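Local coordinates for glycosylation Associate Protein 1 (PDB 6OYC), which probably serves, as part of the Gap123 complex, the accessory Sec system that secretes glycosylated proteins, and belongs to a family of the GT-B clan, at residues E319-V324 and I418-Y423; V351-Y356 and T404-T409. All blocks are in the same frame, centred on the assembly; numbering follows the deposited sequence.

Contact 1 (E319-V324 and I418-Y423)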
loop_
_atom_site.group_PDB
_atom_site.type_symbol
_atom_site.label_atom_id
_atom_site.label_comp_id
_atom_site.label_asym_id
_atom_site.label_seq_id
_atom_site.Cartn_x
_atom_site.Cartn_y
_atom_site.Cartn_z
ATOM N N GLU A 319 17.312 15.599 -12.566
ATOM C CA GLU A 319 16.428 14.553 -13.054
ATOM C C GLU A 319 14.974 14.896 -12.748
ATOM O O GLU A 319 14.606 15.130 -11.583
ATOM C CB GLU A 319 16.800 13.202 -12.453
ATOM C CG GLU A 319 16.129 12.032 -13.164
ATOM C CD GLU A 319 16.199 10.734 -12.371
ATOM O OE1 GLU A 319 15.425 9.800 -12.695
ATOM O OE2 GLU A 319 17.030 10.646 -11.432
ATOM N N ILE A 320 14.160 14.929 -13.802
ATOM C CA ILE A 320 12.727 15.174 -13.707
ATOM C C ILE A 320 12.003 13.833 -13.721
ATOM O O ILE A 320 12.221 13.005 -14.619
ATOM C CB ILE A 320 12.232 16.069 -14.860
ATOM C CG1 ILE A 320 12.966 17.410 -14.867
ATOM C CG2 ILE A 320 10.710 16.275 -14.776
ATOM C CD1 ILE A 320 12.410 18.395 -15.858
ATOM N N TYR A 321 11.122 13.641 -12.745
ATOM C CA TYR A 321 10.302 12.440 -12.594
ATOM C C TYR A 321 8.895 12.775 -13.088
ATOM O O TYR A 321 8.145 13.467 -12.395
ATOM C CB TYR A 321 10.313 12.031 -11.117
ATOM C CG TYR A 321 9.610 10.751 -10.687
ATOM C CD1 TYR A 321 8.238 10.737 -10.407
ATOM C CD2 TYR A 321 10.332 9.581 -10.460
ATOM C CE1 TYR A 321 7.609 9.566 -9.974
ATOM C CE2 TYR A 321 9.707 8.416 -10.021
ATOM C CZ TYR A 321 8.348 8.414 -9.789
ATOM O OH TYR A 321 7.717 7.268 -9.361
ATOM N N PHE A 322 8.536 12.300 -14.286
ATOM C CA PHE A 322 7.361 12.788 -15.021
ATOM C C PHE A 322 6.302 11.695 -15.144
ATOM O O PHE A 322 6.449 10.759 -15.946
ATOM C CB PHE A 322 7.775 13.295 -16.402
ATOM C CG PHE A 322 6.740 14.166 -17.092
ATOM C CD1 PHE A 322 5.502 13.657 -17.468
ATOM C CD2 PHE A 322 7.030 15.489 -17.416
ATOM C CE1 PHE A 322 4.571 14.458 -18.140
ATOM C CE2 PHE A 322 6.093 16.298 -18.087
ATOM C CZ PHE A 322 4.867 15.777 -18.439
ATOM N N VAL A 323 5.216 11.843 -14.391
ATOM C CA VAL A 323 4.141 10.854 -14.397
ATOM C C VAL A 323 3.311 11.042 -15.657
ATOM O O VAL A 323 2.811 12.140 -15.916
ATOM C CB VAL A 323 3.272 10.982 -13.132
ATOM C CG1 VAL A 323 2.040 10.038 -13.194
ATOM C CG2 VAL A 323 4.103 10.691 -11.886
ATOM N N VAL A 324 3.152 9.972 -16.445
ATOM C CA VAL A 324 2.411 10.071 -17.705
ATOM C C VAL A 324 0.998 9.484 -17.633
ATOM O O VAL A 324 0.198 9.721 -18.554
ATOM C CB VAL A 324 3.203 9.425 -18.863
ATOM C CG1 VAL A 324 4.541 10.148 -19.046
ATOM C CG2 VAL A 324 3.407 7.919 -18.614
ATOM N N ILE A 418 10.602 4.908 -4.107
ATOM C CA ILE A 418 11.501 5.495 -3.131
ATOM C C ILE A 418 12.919 5.508 -3.672
ATOM O O ILE A 418 13.625 6.520 -3.575
ATOM C CB ILE A 418 11.403 4.732 -1.797
ATOM C CG1 ILE A 418 10.037 4.976 -1.143
ATOM C CG2 ILE A 418 12.535 5.161 -0.880
ATOM C CD1 ILE A 418 9.731 4.049 0.057
ATOM N N ASN A 419 13.351 4.400 -4.283
ATOM C CA ASN A 419 14.691 4.374 -4.844
ATOM C C ASN A 419 14.797 5.312 -6.037
ATOM O O ASN A 419 15.782 6.046 -6.168
ATOM C CB ASN A 419 15.080 2.952 -5.221
ATOM C CG ASN A 419 15.653 2.196 -4.046
ATOM O OD1 ASN A 419 16.861 2.213 -3.808
ATOM N ND2 ASN A 419 14.781 1.563 -3.272
ATOM N N ARG A 420 13.765 5.347 -6.881
ATOM C CA ARG A 420 13.852 6.161 -8.084
ATOM C C ARG A 420 13.870 7.656 -7.746
ATOM O O ARG A 420 14.478 8.447 -8.475
ATOM C CB ARG A 420 12.727 5.766 -9.058
ATOM C CG ARG A 420 13.054 6.057 -10.569
ATOM C CD ARG A 420 14.152 5.080 -11.138
ATOM N NE ARG A 420 14.345 5.062 -12.601
ATOM C CZ ARG A 420 14.715 6.098 -13.373
ATOM N NH1 ARG A 420 14.955 7.306 -12.860
ATOM N NH2 ARG A 420 14.845 5.922 -14.686
ATOM N N LEU A 421 13.292 8.053 -6.611
ATOM C CA LEU A 421 13.213 9.451 -6.220
ATOM C C LEU A 421 14.419 9.924 -5.425
ATOM O O LEU A 421 14.490 11.114 -5.092
ATOM C CB LEU A 421 11.947 9.688 -5.397
ATOM C CG LEU A 421 10.665 9.720 -6.230
ATOM C CD1 LEU A 421 9.425 9.727 -5.324
ATOM C CD2 LEU A 421 10.660 10.915 -7.172
ATOM N N GLU A 422 15.355 9.025 -5.118
ATOM C CA GLU A 422 16.460 9.364 -4.224
ATOM C C GLU A 422 17.183 10.627 -4.677
ATOM O O GLU A 422 17.422 11.542 -3.887
ATOM C CB GLU A 422 17.442 8.191 -4.144
ATOM C CG GLU A 422 18.424 8.303 -2.990
ATOM C CD GLU A 422 19.472 7.207 -3.007
ATOM O OE1 GLU A 422 19.434 6.369 -3.938
ATOM O OE2 GLU A 422 20.333 7.196 -2.094
ATOM N N TYR A 423 17.543 10.687 -5.954
ATOM C CA TYR A 423 18.329 11.791 -6.484
ATOM C C TYR A 423 17.517 12.696 -7.406
ATOM O O TYR A 423 18.099 13.489 -8.143
ATOM C CB TYR A 423 19.573 11.252 -7.205
ATOM C CG TYR A 423 20.526 10.495 -6.285
ATOM C CD1 TYR A 423 21.348 11.179 -5.386
ATOM C CD2 TYR A 423 20.591 9.100 -6.304
ATOM C CE1 TYR A 423 22.210 10.496 -4.531
ATOM C CE2 TYR A 423 21.447 8.408 -5.453
ATOM C CZ TYR A 423 22.254 9.110 -4.569
ATOM O OH TYR A 423 23.102 8.423 -3.725
HETATM O O HOH W 1 18.631 14.842 -10.221
#

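Contact 2 (V351-Y356 and T404-T409)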
loop_
_atom_site.group_PDB
_atom_site.type_symbol
_atom_site.label_atom_id
_atom_site.label_comp_id
_atom_site.label_asym_id
_atom_site.label_seq_id
_atom_site.Cartn_x
_atom_site.Cartn_y
_atom_site.Cartn_z
ATOM N N VAL A 351 14.851 13.472 -18.210
ATOM C CA VAL A 351 13.449 13.198 -17.911
ATOM C C VAL A 351 13.248 11.692 -17.796
ATOM O O VAL A 351 13.553 10.938 -18.730
ATOM C CB VAL A 351 12.497 13.804 -18.958
ATOM C CG1 VAL A 351 11.028 13.442 -18.617
ATOM C CG2 VAL A 351 12.671 15.322 -19.038
ATOM N N THR A 352 12.735 11.255 -16.654
ATOM C CA THR A 352 12.255 9.885 -16.492
ATOM C C THR A 352 10.734 9.891 -16.566
ATOM O O THR A 352 10.065 10.413 -15.662
ATOM C CB THR A 352 12.699 9.278 -15.167
ATOM O OG1 THR A 352 14.119 9.356 -15.051
ATOM C CG2 THR A 352 12.237 7.824 -15.078
ATOM N N PHE A 353 10.197 9.286 -17.625
ATOM C CA PHE A 353 8.760 9.069 -17.737
ATOM C C PHE A 353 8.339 7.884 -16.876
ATOM O O PHE A 353 8.946 6.807 -16.928
ATOM C CB PHE A 353 8.357 8.837 -19.187
ATOM C CG PHE A 353 8.623 10.010 -20.069
ATOM C CD1 PHE A 353 7.949 11.209 -19.861
ATOM C CD2 PHE A 353 9.581 9.935 -21.076
ATOM C CE1 PHE A 353 8.202 12.304 -20.665
ATOM C CE2 PHE A 353 9.847 11.026 -21.884
ATOM C CZ PHE A 353 9.156 12.211 -21.689
ATOM N N VAL A 354 7.293 8.090 -16.091
ATOM C CA VAL A 354 6.878 7.151 -15.059
ATOM C C VAL A 354 5.446 6.729 -15.348
ATOM O O VAL A 354 4.552 7.578 -15.467
ATOM C CB VAL A 354 7.003 7.779 -13.665
ATOM C CG1 VAL A 354 6.495 6.812 -12.551
ATOM C CG2 VAL A 354 8.448 8.204 -13.442
ATOM N N SER A 355 5.230 5.422 -15.479
ATOM C CA SER A 355 3.898 4.854 -15.627
ATOM C C SER A 355 3.655 3.895 -14.473
ATOM O O SER A 355 4.430 2.948 -14.271
ATOM C CB SER A 355 3.744 4.134 -16.967
ATOM O OG SER A 355 2.570 3.346 -16.977
ATOM N N TYR A 356 2.591 4.145 -13.720
ATOM C CA TYR A 356 2.169 3.260 -12.653
ATOM C C TYR A 356 1.140 2.230 -13.121
ATOM O O TYR A 356 0.695 1.411 -12.312
ATOM C CB TYR A 356 1.603 4.076 -11.484
ATOM C CG TYR A 356 2.569 5.051 -10.818
ATOM C CD1 TYR A 356 3.793 4.620 -10.300
ATOM C CD2 TYR A 356 2.234 6.406 -10.677
ATOM C CE1 TYR A 356 4.661 5.509 -9.689
ATOM C CE2 TYR A 356 3.099 7.306 -10.049
ATOM C CZ TYR A 356 4.311 6.848 -9.567
ATOM O OH TYR A 356 5.171 7.728 -8.947
ATOM N N THR A 404 21.144 9.380 -24.734
ATOM C CA THR A 404 19.817 9.970 -24.577
ATOM C C THR A 404 19.606 10.465 -23.157
ATOM O O THR A 404 20.223 9.973 -22.212
ATOM C CB THR A 404 18.728 8.967 -24.918
ATOM O OG1 THR A 404 17.456 9.620 -24.888
ATOM C CG2 THR A 404 18.736 7.840 -23.911
ATOM N N ARG A 405 18.743 11.467 -23.023
ATOM C CA ARG A 405 18.352 12.001 -21.729
ATOM C C ARG A 405 16.894 11.703 -21.398
ATOM O O ARG A 405 16.337 12.311 -20.475
ATOM C CB ARG A 405 18.618 13.504 -21.685
ATOM C CG ARG A 405 19.876 13.897 -22.432
ATOM C CD ARG A 405 20.768 14.819 -21.629
ATOM N NE ARG A 405 20.122 16.087 -21.303
ATOM C CZ ARG A 405 20.023 17.132 -22.127
ATOM N NH1 ARG A 405 20.530 17.073 -23.352
ATOM N NH2 ARG A 405 19.401 18.239 -21.717
ATOM N N LEU A 406 16.260 10.797 -22.138
ATOM C CA LEU A 406 14.905 10.342 -21.855
ATOM C C LEU A 406 14.921 8.872 -21.472
ATOM O O LEU A 406 15.626 8.066 -22.095
ATOM C CB LEU A 406 13.987 10.515 -23.067
ATOM C CG LEU A 406 13.815 11.914 -23.633
ATOM C CD1 LEU A 406 12.823 11.892 -24.800
ATOM C CD2 LEU A 406 13.361 12.831 -22.522
ATOM N N SER A 407 14.118 8.516 -20.471
ATOM C CA SER A 407 13.874 7.115 -20.177
ATOM C C SER A 407 12.418 6.925 -19.775
ATOM O O SER A 407 11.677 7.880 -19.507
ATOM C CB SER A 407 14.813 6.577 -19.081
ATOM O OG SER A 407 14.776 7.395 -17.924
ATOM N N PHE A 408 12.021 5.659 -19.742
ATOM C CA PHE A 408 10.677 5.254 -19.382
ATOM C C PHE A 408 10.799 4.144 -18.354
ATOM O O PHE A 408 11.518 3.168 -18.580
ATOM C CB PHE A 408 9.909 4.782 -20.621
ATOM C CG PHE A 408 8.505 4.341 -20.342
ATOM C CD1 PHE A 408 8.226 3.019 -19.976
ATOM C CD2 PHE A 408 7.451 5.236 -20.457
ATOM C CE1 PHE A 408 6.921 2.616 -19.721
ATOM C CE2 PHE A 408 6.152 4.836 -20.214
ATOM C CZ PHE A 408 5.883 3.525 -19.845
ATOM N N THR A 409 10.114 4.291 -17.222
ATOM C CA THR A 409 10.172 3.270 -16.189
ATOM C C THR A 409 8.782 3.025 -15.617
ATOM O O THR A 409 7.902 3.892 -15.653
ATOM C CB THR A 409 11.142 3.637 -15.052
ATOM O OG1 THR A 409 11.258 2.520 -14.170
ATOM C CG2 THR A 409 10.616 4.788 -14.232
#

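Contact 1 (E319-V324 and I418-Y423)
The Tyr321 ring carries Leu421 on one face, while Arg420 passes its edge. Leu421 CD2 sits 3.7 Å from the ring centroid and 19° off its normal, which defines a CH-pi contact. The methyl is displaced toward the rim, and its shortest approach is to Tyr321 CD2 at 3.6 Å. Near the ring plane, Arg420 CG lies 4.1 Å from Tyr321 CE2, so the aliphatic base of the arginine lines the edge. The second flat group, the Arg420 guanidinium, is met at its own edge by Glu319 OE1, with the carboxylate plane turned 48° against it.

Arg420 NH1 and Glu319 OE1 form a salt bridge at 2.5 Å, but the hydrogen bond within it is weak; a length so short, in a 2.35 Å structure, is not evidence of a strong bond. Thr352 OG1 is a second partner of both atoms, its bond to NH1 being weak. CG of Glu319 lies anti to the backbone N (chi1 -167°), beside the carbonyl carbon, and the chain beyond it is extended; the side chain meets that of Arg420 at about a right angle.

Strand 318-323 is an inner strand of a six-stranded parallel sheet of Rossmann-like topology, as expected in the GT-B clan. Helix 414-420 belongs to the beta-alpha-beta crossover from edge strand 406-409 to strand 426-428, which flanks 318-323. Glu319 and Tyr321 point to this helix's side, whereas Phe322 packs on Ser335 and Leu339 of helix 329-344.

Past the helix, the backbones approach through one water, which accepts from Glu319 N at 2.8 Å and donates to Tyr423 O at 2.5 Å. Farther on, Arg425 and Leu426 hydrogen-bond directly to the backbone of Glu319. Tyr321 OH is hydrogen-bonded to Tyr356 OH.

Contact 2 (V351-Y356 and T404-T409)
Val351 pairs with the strand beside it through both backbone groups: its N donates to Arg405 O at 2.9 Å and its O accepts from Ser407 N at 3.0 Å. On the same sheet face, Val351 CB meets Leu406 CD2. Thr352 turns to the other face, where its CG2 packs against Thr409 CG2 at 3.5 Å. Phe353 N donates to Ser407 O at 2.8 Å, the donor tilted 28° from the carbonyl plane, and Phe353 O receives Thr409 N. The Phe353 side chain lies on the sheet face of Leu406 and Phe408: ring atom CE2 approaches Leu406 CD2, and CB lies 3.9 Å from Phe408 CD2. Val354 and Thr409 lie side by side, pointing the same way. Ser355 N closes the series on Thr409 O at 3.1 Å, and Ser355 CB touches Phe408 CZ at 3.6 Å; Phe408 CG is anti to its own backbone N (chi1 180°). Helix 360-375 covers the face of Phe353 and Phe408, Leu370 touching both. Backbone bonds alternating in direction and strands 25° apart show parallel pairing; with 406-409 outermost in the six-stranded order, this is the edge pair of a Rossmann-like sheet, as in the GT-B clan.

The centres of contacts 1 and 2 lie about 9 Å apart, and both belong to one parallel sheet in which strands 318-323 and 349-354 are neighbours. Along the chain the order is 319-324, 351-356, 404-409, 418-423, so the pairing in contact 2 falls between the two halves of contact 1. Strand 406-409 leads into helix 414-420, which carries the chain back across the sheet. Arg420 NH2 packs on Ser407 OG at 3.6 Å, while Tyr321 OH packs on Val354 CG1 at 3.4 Å. In this Rossmann-like domain, contact 2 holds outer strand 406-409 to 349-354, and contact 1 holds the helix end to the next strand, 318-323.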